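Local coordinates for protein phosphorylated carbohydrates phosphatase TM_1254 (Thermotoga maritima msb8, PDB 3KBB) that removes phosphate from sugar phosphates such as erythrose 4-phosphate, fructose 6-phosphate and mannose 6-phosphate, using a divalent metal, best of all cobalt, at residues Y19-Y23 with Y34-H39; V26-Y30 with N66-V71; V129-Q135 with L148-L153; D165-E171 with L194-A199. The contacts are given in a common frame with arbitrary orientation. Residue numbers count along the deposited sequence, not the author numbering.

Contact 1 (Y19-Y23 with Y34-H39); sequences YFEAY and YTEDLH
An aromatic cluster in the helical cap domain of this HAD-superfamily phosphatase joins the start of helix 19-29 to the start of helix 36-42. Residues 19-23 are helical throughout, with Tyr23 N bonded to Tyr19 O (2.9 Å). Tyr34 is extended (phi/psi -155/134), Thr35 is the N-cap, its OG1 accepting from Leu38 N at 3.1 Å, and the helix runs on from Glu36. CA atoms come closest at Phe20-His39 (6.5 Å) and Tyr23-Tyr34 (7.9 Å). Phe20, chi1 t, reaches across between the partners: its edge meets the face of His39 (centroids 5.3 Å apart, planes at 76°), while its ring lies near parallel to Tyr34 but slid aside (centroids 5.5 Å apart, planes at 14°). Glu36 CG sits over the Phe20 face, 3.7 Å from the centroid, a CH-pi contact. His39, also t, lays its own face against Phe20 CA, 3.6 Å from the imidazole centroid. Tyr23, chi1 m, packs its CB 3.5 Å from Tyr34 CE2, and its hydroxyl bonds to Glu47 of helix 47-57. The imidazole is fixed from its own segment: Tyr34 OH and His39 ND1 share a hydrogen bond of 2.7 Å.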
loop_
_atom_site.group_PDB
_atom_site.type_symbol
_atom_site.label_atom_id
_atom_site.label_comp_id
_atom_site.label_asym_id
_atom_site.label_seq_id
_atom_site.Cartn_x
_atom_site.Cartn_y
_atom_site.Cartn_z
ATOM N N TYR A 19 3.341 10.665 6.309
ATOM C CA TYR A 19 3.484 10.367 7.729
ATOM C C TYR A 19 4.173 11.496 8.486
ATOM O O TYR A 19 3.819 11.764 9.632
ATOM C CB TYR A 19 4.211 9.049 7.931
ATOM C CG TYR A 19 3.235 7.907 7.998
ATOM C CD1 TYR A 19 2.441 7.585 6.891
ATOM C CD2 TYR A 19 3.086 7.166 9.162
ATOM C CE1 TYR A 19 1.521 6.544 6.944
ATOM C CE2 TYR A 19 2.151 6.130 9.236
ATOM C CZ TYR A 19 1.390 5.820 8.107
ATOM O OH TYR A 19 0.486 4.793 8.184
ATOM N N PHE A 20 5.157 12.137 7.856
ATOM C CA PHE A 20 5.855 13.233 8.521
ATOM C C PHE A 20 4.867 14.317 8.931
ATOM O O PHE A 20 4.803 14.680 10.109
ATOM C CB PHE A 20 7.020 13.805 7.702
ATOM C CG PHE A 20 7.660 14.995 8.360
ATOM C CD1 PHE A 20 8.510 14.817 9.457
ATOM C CD2 PHE A 20 7.358 16.287 7.940
ATOM C CE1 PHE A 20 9.081 15.926 10.107
ATOM C CE2 PHE A 20 7.917 17.390 8.577
ATOM C CZ PHE A 20 8.766 17.208 9.665
ATOM N N GLU A 21 4.074 14.813 7.978
ATOM C CA GLU A 21 3.085 15.836 8.290
ATOM C C GLU A 21 2.075 15.423 9.377
ATOM O O GLU A 21 1.748 16.219 10.279
ATOM C CB GLU A 21 2.387 16.346 7.014
ATOM C CG GLU A 21 1.371 17.433 7.266
ATOM C CD GLU A 21 1.949 18.641 8.005
ATOM O OE1 GLU A 21 3.189 18.863 7.946
ATOM O OE2 GLU A 21 1.144 19.387 8.609
ATOM N N ALA A 22 1.603 14.173 9.318
ATOM C CA ALA A 22 0.675 13.662 10.337
ATOM C C ALA A 22 1.323 13.701 11.737
ATOM O O ALA A 22 0.711 14.203 12.699
ATOM C CB ALA A 22 0.253 12.221 10.000
ATOM N N TYR A 23 2.548 13.202 11.832
ATOM C CA TYR A 23 3.240 13.147 13.131
ATOM C C TYR A 23 3.690 14.547 13.583
ATOM O O TYR A 23 3.678 14.856 14.781
ATOM C CB TYR A 23 4.418 12.192 13.105
ATOM C CG TYR A 23 4.063 10.717 12.983
ATOM C CD1 TYR A 23 2.731 10.282 12.984
ATOM C CD2 TYR A 23 5.068 9.766 12.929
ATOM C CE1 TYR A 23 2.414 8.902 12.870
ATOM C CE2 TYR A 23 4.770 8.415 12.841
ATOM C CZ TYR A 23 3.450 7.992 12.814
ATOM O OH TYR A 23 3.224 6.642 12.707
ATOM N N TYR A 34 9.108 18.945 15.853
ATOM C CA TYR A 34 9.364 17.630 15.305
ATOM C C TYR A 34 10.271 17.769 14.084
ATOM O O TYR A 34 10.045 18.644 13.249
ATOM C CB TYR A 34 8.034 17.001 14.895
ATOM C CG TYR A 34 8.093 15.536 14.537
ATOM C CD1 TYR A 34 8.698 14.612 15.392
ATOM C CD2 TYR A 34 7.514 15.063 13.345
ATOM C CE1 TYR A 34 8.737 13.247 15.067
ATOM C CE2 TYR A 34 7.553 13.700 13.009
ATOM C CZ TYR A 34 8.163 12.805 13.886
ATOM O OH TYR A 34 8.208 11.466 13.616
ATOM N N THR A 35 11.298 16.927 13.997
ATOM C CA THR A 35 12.282 17.019 12.903
ATOM C C THR A 35 12.181 15.832 11.935
ATOM O O THR A 35 11.756 14.738 12.313
ATOM C CB THR A 35 13.725 17.101 13.430
ATOM O OG1 THR A 35 14.091 15.860 14.049
ATOM C CG2 THR A 35 13.896 18.255 14.413
ATOM N N GLU A 36 12.584 16.055 10.680
ATOM C CA GLU A 36 12.672 14.937 9.709
ATOM C C GLU A 36 13.736 13.912 10.102
ATOM O O GLU A 36 13.553 12.734 9.885
ATOM C CB GLU A 36 12.876 15.443 8.273
ATOM C CG GLU A 36 11.704 16.287 7.804
ATOM C CD GLU A 36 11.280 16.008 6.371
ATOM O OE1 GLU A 36 12.093 15.466 5.587
ATOM O OE2 GLU A 36 10.128 16.343 6.026
ATOM N N ASP A 37 14.831 14.368 10.701
ATOM C CA ASP A 37 15.861 13.474 11.217
ATOM C C ASP A 37 15.314 12.469 12.228
ATOM O O ASP A 37 15.602 11.278 12.116
ATOM C CB ASP A 37 17.030 14.258 11.809
ATOM C CG ASP A 37 17.990 14.783 10.736
ATOM O OD1 ASP A 37 17.724 14.623 9.520
ATOM O OD2 ASP A 37 19.023 15.363 11.117
ATOM N N LEU A 38 14.496 12.926 13.187
ATOM C CA LEU A 38 13.871 11.976 14.118
ATOM C C LEU A 38 12.875 11.105 13.372
ATOM O O LEU A 38 12.790 9.899 13.594
ATOM C CB LEU A 38 13.148 12.681 15.288
ATOM C CG LEU A 38 12.331 11.805 16.263
ATOM C CD1 LEU A 38 13.168 10.692 16.887
ATOM C CD2 LEU A 38 11.737 12.651 17.374
ATOM N N HIS A 39 12.119 11.736 12.486
ATOM C CA HIS A 39 11.018 11.071 11.848
ATOM C C HIS A 39 11.502 9.910 10.981
ATOM O O HIS A 39 10.906 8.838 11.027
ATOM C CB HIS A 39 10.243 12.026 10.964
ATOM C CG HIS A 39 9.109 11.360 10.269
ATOM N ND1 HIS A 39 7.970 10.947 10.929
ATOM C CD2 HIS A 39 8.946 11.013 8.969
ATOM C CE1 HIS A 39 7.151 10.366 10.065
ATOM N NE2 HIS A 39 7.718 10.398 8.869
#

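Contact 2 (V26-Y30 with N66-V71)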
loop_
_atom_site.group_PDB
_atom_site.type_symbol
_atom_site.label_atom_id
_atom_site.label_comp_id
_atom_site.label_asym_id
_atom_site.label_seq_id
_atom_site.Cartn_x
_atom_site.Cartn_y
_atom_site.Cartn_z
ATOM N N VAL A 26 0.642 16.088 15.143
ATOM C CA VAL A 26 0.449 15.534 16.479
ATOM C C VAL A 26 1.338 16.287 17.464
ATOM O O VAL A 26 0.832 16.816 18.469
ATOM C CB VAL A 26 0.788 14.046 16.539
ATOM C CG1 VAL A 26 0.719 13.537 17.998
ATOM C CG2 VAL A 26 -0.152 13.289 15.651
ATOM N N ALA A 27 2.632 16.369 17.152
ATOM C CA ALA A 27 3.600 17.029 18.034
ATOM C C ALA A 27 3.154 18.472 18.253
ATOM O O ALA A 27 3.148 18.977 19.399
ATOM C CB ALA A 27 4.960 16.982 17.415
ATOM N N GLU A 28 2.788 19.141 17.154
ATOM C CA GLU A 28 2.353 20.536 17.210
ATOM C C GLU A 28 1.116 20.712 18.103
ATOM O O GLU A 28 0.988 21.716 18.821
ATOM C CB GLU A 28 2.092 21.042 15.778
ATOM C CG GLU A 28 1.479 22.398 15.695
ATOM C CD GLU A 28 1.310 22.870 14.273
ATOM O OE1 GLU A 28 2.337 23.177 13.618
ATOM O OE2 GLU A 28 0.175 22.932 13.826
ATOM N N SER A 29 0.214 19.734 18.088
ATOM C CA SER A 29 -0.993 19.816 18.916
ATOM C C SER A 29 -0.653 19.781 20.420
ATOM O O SER A 29 -1.458 20.237 21.238
ATOM C CB SER A 29 -2.033 18.714 18.548
ATOM O OG SER A 29 -1.664 17.449 19.059
ATOM N N TYR A 30 0.500 19.212 20.762
ATOM C CA TYR A 30 1.014 19.195 22.140
ATOM C C TYR A 30 2.043 20.303 22.451
ATOM O O TYR A 30 2.771 20.251 23.498
ATOM C CB TYR A 30 1.683 17.866 22.418
ATOM C CG TYR A 30 0.750 16.690 22.572
ATOM C CD1 TYR A 30 -0.003 16.519 23.745
ATOM C CD2 TYR A 30 0.664 15.725 21.579
ATOM C CE1 TYR A 30 -0.853 15.405 23.902
ATOM C CE2 TYR A 30 -0.157 14.595 21.741
ATOM C CZ TYR A 30 -0.917 14.454 22.896
ATOM O OH TYR A 30 -1.733 13.336 23.017
ATOM N N ASN A 66 -4.782 8.301 24.749
ATOM C CA ASN A 66 -5.069 9.640 24.249
ATOM C C ASN A 66 -4.151 10.021 23.086
ATOM O O ASN A 66 -4.603 10.601 22.089
ATOM C CB ASN A 66 -4.961 10.663 25.376
ATOM C CG ASN A 66 -6.220 10.733 26.239
ATOM O OD1 ASN A 66 -7.299 10.267 25.842
ATOM N ND2 ASN A 66 -6.087 11.335 27.423
ATOM N N PHE A 67 -2.871 9.678 23.215
ATOM C CA PHE A 67 -1.884 9.962 22.169
ATOM C C PHE A 67 -2.253 9.264 20.864
ATOM O O PHE A 67 -2.299 9.900 19.805
ATOM C CB PHE A 67 -0.488 9.549 22.621
ATOM C CG PHE A 67 0.610 9.982 21.675
ATOM C CD1 PHE A 67 1.037 11.311 21.649
ATOM C CD2 PHE A 67 1.215 9.065 20.823
ATOM C CE1 PHE A 67 2.053 11.714 20.779
ATOM C CE2 PHE A 67 2.232 9.451 19.946
ATOM C CZ PHE A 67 2.653 10.783 19.918
ATOM N N LYS A 68 -2.528 7.957 20.955
ATOM C CA LYS A 68 -2.903 7.139 19.789
ATOM C C LYS A 68 -4.129 7.687 19.092
ATOM O O LYS A 68 -4.217 7.654 17.869
ATOM C CB LYS A 68 -3.134 5.682 20.192
ATOM C CG LYS A 68 -1.850 4.907 20.402
ATOM C CD LYS A 68 -2.110 3.410 20.609
ATOM C CE LYS A 68 -2.442 3.096 22.060
ATOM N NZ LYS A 68 -2.523 1.623 22.345
ATOM N N LYS A 69 -5.064 8.214 19.880
ATOM C CA LYS A 69 -6.271 8.819 19.335
ATOM C C LYS A 69 -5.932 10.073 18.527
ATOM O O LYS A 69 -6.526 10.325 17.482
ATOM C CB LYS A 69 -7.263 9.147 20.463
ATOM C CG LYS A 69 -8.601 9.706 19.945
ATOM C CD LYS A 69 -9.645 9.880 21.031
ATOM C CE LYS A 69 -10.914 10.493 20.442
ATOM N NZ LYS A 69 -12.094 10.281 21.328
ATOM N N ARG A 70 -4.981 10.860 19.032
ATOM C CA ARG A 70 -4.570 12.096 18.364
ATOM C C ARG A 70 -3.865 11.769 17.060
ATOM O O ARG A 70 -4.092 12.418 16.039
ATOM C CB ARG A 70 -3.639 12.905 19.266
ATOM C CG ARG A 70 -4.320 13.500 20.489
ATOM C CD ARG A 70 -4.955 14.854 20.212
ATOM N NE ARG A 70 -4.037 15.954 20.463
ATOM C CZ ARG A 70 -3.761 16.468 21.661
ATOM N NH1 ARG A 70 -4.312 15.973 22.762
ATOM N NH2 ARG A 70 -2.908 17.473 21.757
ATOM N N VAL A 71 -2.998 10.764 17.102
ATOM C CA VAL A 71 -2.352 10.276 15.892
ATOM C C VAL A 71 -3.416 9.866 14.860
ATOM O O VAL A 71 -3.339 10.236 13.675
ATOM C CB VAL A 71 -1.405 9.122 16.204
ATOM C CG1 VAL A 71 -0.869 8.520 14.937
ATOM C CG2 VAL A 71 -0.242 9.606 17.097
#
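Arg70 lays its guanidinium flat on the ring of Tyr30, a stacked cation-pi pair with Arg70 CZ 3.9 Å from the ring centroid and the two planes 21° apart. The side chain folds back to do this, with chi1, chi2 and chi3 all in m, and the same curl aims its nitrogens at Ser29. Arg70 NE and NH2 both donate to Ser29 OG, at 3.1 and 3.0 Å. That hydroxyl spends its own proton on Val26 O, 2.6 Å from Ser29 OG, so the arginine is tied to the last turn of helix 19-29 through a serine already held by the backbone of Val26. Phe67 packs beside the tyrosine, with Tyr30 CE2 3.5 Å from Phe67 CD1. These two rings are near parallel but slid apart, with centroids 5.8 Å from each other, so they touch without much overlap. At its far end the tyrosine hydroxyl bonds to Asp62, just ahead of helix 64-82. One turn back, Val26 fills the inner part of the interface: its CG1 is 3.6 Å from Phe67 CE1 and its CG2 4.0 Å from Val71 CG2. Val26 and Val71 also have the nearest CA atoms, 6.0 Å apart. Beyond them, Leu51 and Leu54 of helix 47-57 cover Val71 and Phe67. Apolar inside and polar toward solvent, this is helix-helix packing in the alpha-helical cap domain of a beta-phosphoglucomutase-like HAD phosphatase.

Contact 3 (V129-Q135 with L148-L153)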
loop_
_atom_site.group_PDB
_atom_site.type_symbol
_atom_site.label_atom_id
_atom_site.label_comp_id
_atom_site.label_asym_id
_atom_site.label_seq_id
_atom_site.Cartn_x
_atom_site.Cartn_y
_atom_site.Cartn_z
ATOM N N VAL A 129 -12.642 -7.888 -7.173
ATOM C CA VAL A 129 -12.277 -8.646 -5.979
ATOM C C VAL A 129 -11.379 -7.756 -5.140
ATOM O O VAL A 129 -10.433 -7.140 -5.670
ATOM C CB VAL A 129 -11.542 -9.952 -6.372
ATOM C CG1 VAL A 129 -10.755 -10.554 -5.202
ATOM C CG2 VAL A 129 -12.530 -10.986 -6.976
HETATM N N MSE A 130 -11.583 -7.737 -3.820
HETATM C CA MSE A 130 -10.659 -6.973 -2.980
HETATM C C MSE A 130 -10.417 -7.789 -1.716
HETATM O O MSE A 130 -11.382 -8.321 -1.138
HETATM C CB MSE A 130 -11.245 -5.598 -2.623
HETATM C CG MSE A 130 -11.637 -4.660 -3.841
HETATM SE SE MSE A 130 -12.025 -2.875 -3.255
HETATM C CE MSE A 130 -13.844 -3.166 -2.542
ATOM N N VAL A 131 -9.160 -7.983 -1.336
ATOM C CA VAL A 131 -8.828 -8.772 -0.134
ATOM C C VAL A 131 -7.989 -7.864 0.771
ATOM O O VAL A 131 -7.098 -7.138 0.267
ATOM C CB VAL A 131 -8.034 -10.046 -0.523
ATOM C CG1 VAL A 131 -7.510 -10.752 0.710
ATOM C CG2 VAL A 131 -8.910 -11.038 -1.347
ATOM N N PHE A 132 -8.251 -7.917 2.091
ATOM C CA PHE A 132 -7.704 -6.958 3.055
ATOM C C PHE A 132 -6.948 -7.724 4.134
ATOM O O PHE A 132 -7.110 -8.921 4.252
ATOM C CB PHE A 132 -8.861 -6.130 3.655
ATOM C CG PHE A 132 -9.625 -5.373 2.596
ATOM C CD1 PHE A 132 -9.146 -4.165 2.123
ATOM C CD2 PHE A 132 -10.783 -5.912 2.062
ATOM C CE1 PHE A 132 -9.818 -3.464 1.119
ATOM C CE2 PHE A 132 -11.449 -5.234 1.027
ATOM C CZ PHE A 132 -10.950 -4.007 0.577
ATOM N N GLY A 133 -6.108 -7.021 4.883
ATOM C CA GLY A 133 -5.174 -7.704 5.783
ATOM C C GLY A 133 -5.811 -8.417 6.957
ATOM O O GLY A 133 -5.245 -9.391 7.516
ATOM N N ASP A 134 -7.000 -7.951 7.342
ATOM C CA ASP A 134 -7.752 -8.595 8.424
ATOM C C ASP A 134 -8.596 -9.760 7.961
ATOM O O ASP A 134 -9.441 -10.252 8.718
ATOM C CB ASP A 134 -8.620 -7.573 9.211
ATOM C CG ASP A 134 -9.594 -6.743 8.324
ATOM O OD1 ASP A 134 -9.502 -6.678 7.072
ATOM O OD2 ASP A 134 -10.497 -6.111 8.944
ATOM N N GLN A 135 -8.402 -10.172 6.704
ATOM C CA GLN A 135 -9.123 -11.314 6.129
ATOM C C GLN A 135 -8.278 -12.583 5.988
ATOM O O GLN A 135 -8.762 -13.592 5.474
ATOM C CB GLN A 135 -9.719 -10.899 4.783
ATOM C CG GLN A 135 -10.767 -9.816 4.939
ATOM C CD GLN A 135 -11.425 -9.443 3.624
ATOM O OE1 GLN A 135 -10.812 -9.527 2.556
ATOM N NE2 GLN A 135 -12.678 -9.021 3.697
ATOM N N LEU A 148 -5.913 -16.210 -1.388
ATOM C CA LEU A 148 -7.320 -15.815 -1.225
ATOM C C LEU A 148 -7.790 -14.945 -2.411
ATOM O O LEU A 148 -8.923 -15.106 -2.901
ATOM C CB LEU A 148 -7.513 -15.064 0.100
ATOM C CG LEU A 148 -8.956 -14.683 0.516
ATOM C CD1 LEU A 148 -9.904 -15.882 0.432
ATOM C CD2 LEU A 148 -8.942 -14.016 1.919
ATOM N N VAL A 149 -6.925 -14.039 -2.885
ATOM C CA VAL A 149 -7.254 -13.253 -4.096
ATOM C C VAL A 149 -7.521 -14.191 -5.278
ATOM O O VAL A 149 -8.528 -13.989 -6.002
ATOM C CB VAL A 149 -6.134 -12.230 -4.483
ATOM C CG1 VAL A 149 -6.485 -11.518 -5.835
ATOM C CG2 VAL A 149 -6.007 -11.166 -3.387
ATOM N N LEU A 150 -6.634 -15.184 -5.480
ATOM C CA LEU A 150 -6.777 -16.174 -6.562
ATOM C C LEU A 150 -8.079 -16.960 -6.409
ATOM O O LEU A 150 -8.782 -17.196 -7.379
ATOM C CB LEU A 150 -5.586 -17.111 -6.642
ATOM C CG LEU A 150 -4.242 -16.450 -7.000
ATOM C CD1 LEU A 150 -3.108 -17.442 -6.835
ATOM C CD2 LEU A 150 -4.402 -15.990 -8.467
ATOM N N GLU A 151 -8.385 -17.322 -5.163
ATOM C CA GLU A 151 -9.621 -18.054 -4.846
ATOM C C GLU A 151 -10.850 -17.278 -5.204
ATOM O O GLU A 151 -11.754 -17.822 -5.858
ATOM C CB GLU A 151 -9.652 -18.450 -3.382
ATOM C CG GLU A 151 -10.890 -19.328 -3.040
ATOM C CD GLU A 151 -10.743 -20.000 -1.713
ATOM O OE1 GLU A 151 -10.403 -19.291 -0.742
ATOM O OE2 GLU A 151 -10.950 -21.236 -1.657
ATOM N N ARG A 152 -10.921 -16.027 -4.749
ATOM C CA ARG A 152 -12.058 -15.186 -4.980
ATOM C C ARG A 152 -12.205 -14.824 -6.474
ATOM O O ARG A 152 -13.316 -14.674 -6.966
ATOM C CB ARG A 152 -11.998 -13.918 -4.132
ATOM C CG ARG A 152 -12.195 -14.185 -2.593
ATOM C CD ARG A 152 -12.369 -12.866 -1.780
ATOM N NE ARG A 152 -12.420 -13.164 -0.340
ATOM C CZ ARG A 152 -12.252 -12.298 0.678
ATOM N NH1 ARG A 152 -12.051 -10.994 0.491
ATOM N NH2 ARG A 152 -12.340 -12.758 1.919
ATOM N N LEU A 153 -11.084 -14.687 -7.187
ATOM C CA LEU A 153 -11.132 -14.429 -8.634
ATOM C C LEU A 153 -11.488 -15.692 -9.459
ATOM O O LEU A 153 -11.931 -15.588 -10.624
ATOM C CB LEU A 153 -9.737 -13.990 -9.094
ATOM C CG LEU A 153 -9.233 -12.599 -8.750
ATOM C CD1 LEU A 153 -7.740 -12.567 -9.043
ATOM C CD2 LEU A 153 -9.966 -11.569 -9.642
#
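Val129 opens the edge strand with its side chain toward helix 144-153, where CG1 lies 3.7 Å from Arg152 CB and CG2 3.7 Å from Leu153 CD2. Selenomethionine Met130 turns away, as strand alternation demands, but its carbonyl O takes a weak hydrogen bond from Arg152 NH1 (3.2 Å). Val131 faces the helix again, its CG2 3.6 Å from Val149 CG2 and its CG1 3.8 Å from Leu148 CD2. After Phe132 the chain turns, with Gln135 N bonded to Phe132 O (3.0 Å), and this brings Gln135 back over the strand end. Its OE1 accepts from Arg152 NH1 at 2.8 Å and from Phe132 N at 3.1 Å, linking turn and helix. Strand and helix axes approach to 8.5 Å and run nearly antiparallel, at 154°. Val149 also reaches Ala104, Ala106 and Ile5 on neighbouring strands, so the helix covers more than the edge. Helix 144-153 is the connecting helix between parallel strands 129-131 and 160-164, a beta-alpha-beta crossover of the Rossmann-like HAD core.

Contact 4 (D165-E171 with L194-A199). With SO4 (sulfate ion), chain E.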
loop_
_atom_site.group_PDB
_atom_site.type_symbol
_atom_site.label_atom_id
_atom_site.label_comp_id
_atom_site.label_asym_id
_atom_site.label_seq_id
_atom_site.Cartn_x
_atom_site.Cartn_y
_atom_site.Cartn_z
ATOM N N ASP A 165 4.820 -3.545 -4.273
ATOM C CA ASP A 165 5.767 -2.467 -3.975
ATOM C C ASP A 165 6.645 -2.781 -2.759
ATOM O O ASP A 165 7.454 -1.949 -2.348
ATOM C CB ASP A 165 5.052 -1.133 -3.831
ATOM C CG ASP A 165 4.556 -0.880 -2.422
ATOM O OD1 ASP A 165 4.051 -1.831 -1.794
ATOM O OD2 ASP A 165 4.761 0.271 -1.902
ATOM N N SER A 166 6.483 -3.959 -2.176
ATOM C CA SER A 166 7.396 -4.348 -1.058
ATOM C C SER A 166 8.025 -5.728 -1.254
ATOM O O SER A 166 7.457 -6.595 -1.920
ATOM C CB SER A 166 6.640 -4.320 0.265
ATOM O OG SER A 166 5.788 -5.438 0.387
ATOM N N LYS A 167 9.194 -5.928 -0.655
ATOM C CA LYS A 167 9.847 -7.252 -0.654
ATOM C C LYS A 167 8.857 -8.314 -0.178
ATOM O O LYS A 167 8.694 -9.346 -0.837
ATOM C CB LYS A 167 11.077 -7.214 0.260
ATOM C CG LYS A 167 11.789 -8.533 0.434
ATOM C CD LYS A 167 13.085 -8.267 1.243
ATOM C CE LYS A 167 13.658 -9.517 1.826
ATOM N NZ LYS A 167 14.663 -9.119 2.882
ATOM N N SER A 168 8.211 -8.074 0.971
ATOM C CA SER A 168 7.303 -9.072 1.543
ATOM C C SER A 168 6.105 -9.335 0.647
ATOM O O SER A 168 5.665 -10.484 0.555
ATOM C CB SER A 168 6.845 -8.647 2.934
ATOM O OG SER A 168 7.971 -8.813 3.788
ATOM N N GLY A 169 5.649 -8.300 -0.051
ATOM C CA GLY A 169 4.516 -8.441 -1.036
ATOM C C GLY A 169 4.922 -9.311 -2.236
ATOM O O GLY A 169 4.221 -10.237 -2.678
ATOM N N VAL A 170 6.093 -9.018 -2.776
ATOM C CA VAL A 170 6.599 -9.834 -3.888
ATOM C C VAL A 170 6.816 -11.265 -3.469
ATOM O O VAL A 170 6.442 -12.186 -4.178
ATOM C CB VAL A 170 7.887 -9.201 -4.476
ATOM C CG1 VAL A 170 8.514 -10.159 -5.519
ATOM C CG2 VAL A 170 7.569 -7.815 -5.090
ATOM N N GLU A 171 7.409 -11.475 -2.293
ATOM C CA GLU A 171 7.586 -12.826 -1.797
ATOM C C GLU A 171 6.261 -13.577 -1.674
ATOM O O GLU A 171 6.172 -14.754 -2.055
ATOM C CB GLU A 171 8.291 -12.816 -0.435
ATOM C CG GLU A 171 9.774 -12.410 -0.549
ATOM C CD GLU A 171 10.462 -12.244 0.813
ATOM O OE1 GLU A 171 9.773 -12.295 1.854
ATOM O OE2 GLU A 171 11.701 -12.010 0.825
ATOM N N LEU A 194 13.064 -5.656 -4.550
ATOM C CA LEU A 194 11.900 -6.227 -5.243
ATOM C C LEU A 194 12.368 -7.200 -6.328
ATOM O O LEU A 194 11.827 -8.279 -6.480
ATOM C CB LEU A 194 11.050 -5.145 -5.885
ATOM C CG LEU A 194 10.540 -4.027 -4.942
ATOM C CD1 LEU A 194 9.598 -3.139 -5.755
ATOM C CD2 LEU A 194 9.854 -4.580 -3.656
ATOM N N LEU A 195 13.419 -6.840 -7.056
ATOM C CA LEU A 195 13.938 -7.741 -8.080
ATOM C C LEU A 195 14.512 -8.988 -7.429
ATOM O O LEU A 195 14.307 -10.126 -7.908
ATOM C CB LEU A 195 15.012 -6.988 -8.898
ATOM C CG LEU A 195 14.515 -5.901 -9.866
ATOM C CD1 LEU A 195 15.722 -5.286 -10.587
ATOM C CD2 LEU A 195 13.536 -6.446 -10.853
ATOM N N GLU A 196 15.238 -8.806 -6.331
ATOM C CA GLU A 196 15.807 -9.975 -5.661
ATOM C C GLU A 196 14.735 -10.915 -5.144
ATOM O O GLU A 196 14.936 -12.122 -5.135
ATOM C CB GLU A 196 16.783 -9.576 -4.551
ATOM C CG GLU A 196 17.970 -8.641 -5.004
ATOM C CD GLU A 196 18.594 -8.908 -6.413
ATOM O OE1 GLU A 196 19.246 -9.964 -6.627
ATOM O OE2 GLU A 196 18.474 -8.007 -7.292
ATOM N N ALA A 197 13.582 -10.366 -4.740
ATOM C CA ALA A 197 12.454 -11.199 -4.294
ATOM C C ALA A 197 11.700 -11.903 -5.435
ATOM O O ALA A 197 10.819 -12.747 -5.167
ATOM C CB ALA A 197 11.475 -10.364 -3.434
ATOM N N GLY A 198 11.992 -11.529 -6.686
ATOM C CA GLY A 198 11.382 -12.204 -7.822
ATOM C C GLY A 198 10.579 -11.346 -8.763
ATOM O O GLY A 198 10.019 -11.864 -9.755
ATOM N N ALA A 199 10.559 -10.037 -8.528
ATOM C CA ALA A 199 9.869 -9.167 -9.496
ATOM C C ALA A 199 10.564 -9.288 -10.879
ATOM O O ALA A 199 11.810 -9.432 -10.963
ATOM C CB ALA A 199 9.845 -7.733 -9.032
HETATM S S SO4 E . 8.906 -5.485 3.762
HETATM O O1 SO4 E . 7.761 -5.513 4.682
HETATM O O2 SO4 E . 8.464 -5.922 2.479
HETATM O O3 SO4 E . 9.386 -4.100 3.584
HETATM O O4 SO4 E . 9.974 -6.353 4.272
#
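A sulfate ion, probably from the crystallisation liquor, sits at the start of helix 167-175, where Ser168 N donates to SO4 O2 at 2.6 Å; Lys167 N is 3.2 Å from the same oxygen. Ser166 N-caps this helix, its OG accepting from Gly169 N at 2.9 Å. Leu194 presses CD2 to 3.2 Å from Ser166 C and 3.4 Å from Lys167 N, packing against the backbone itself. The two segments join neighbouring helical elements of the Rossmann-like HAD core, one following strand 160-164 and the other preceding strand 201-203. Asp165, just after strand 160-164, lies beside Asp7, the nucleophile by similarity, at the end of the sheet where HAD enzymes typically bind their metal. Further along, Val170 CG1 meets Ala197 CB at 3.6 Å and Ala199 N at 3.6 Å. Gly198, at phi 121°, is the first residue to leave helical angles and forms a Schellman motif, with Gly198 N bonded to Leu195 O and Ala199 N to Leu194 O, both at 3.0 Å.

In the fold
Contacts 1 and 2 belong to the helical cap, contacts 3 and 4 to the Rossmann-like core. The cap pair share helix 19-29, and their segments alternate along the chain; they meet directly where Tyr23 CE1 lies 3.9 Å from Val71 CG1 and Tyr34 CB 4.0 Å from Ala27 CB. In the core, contacts 3 and 4 have centres 19 Å apart and do not touch. Contact 4 reaches the probable nucleophile Asp7, with the Asp165 side chain about 3 Å from its side chain; contact 3 stays further off, the side chain of Val149 being about 9 Å away. Contacts 2 and 4 are far apart, about 34 Å between centres, on opposite sides of the chain's centre.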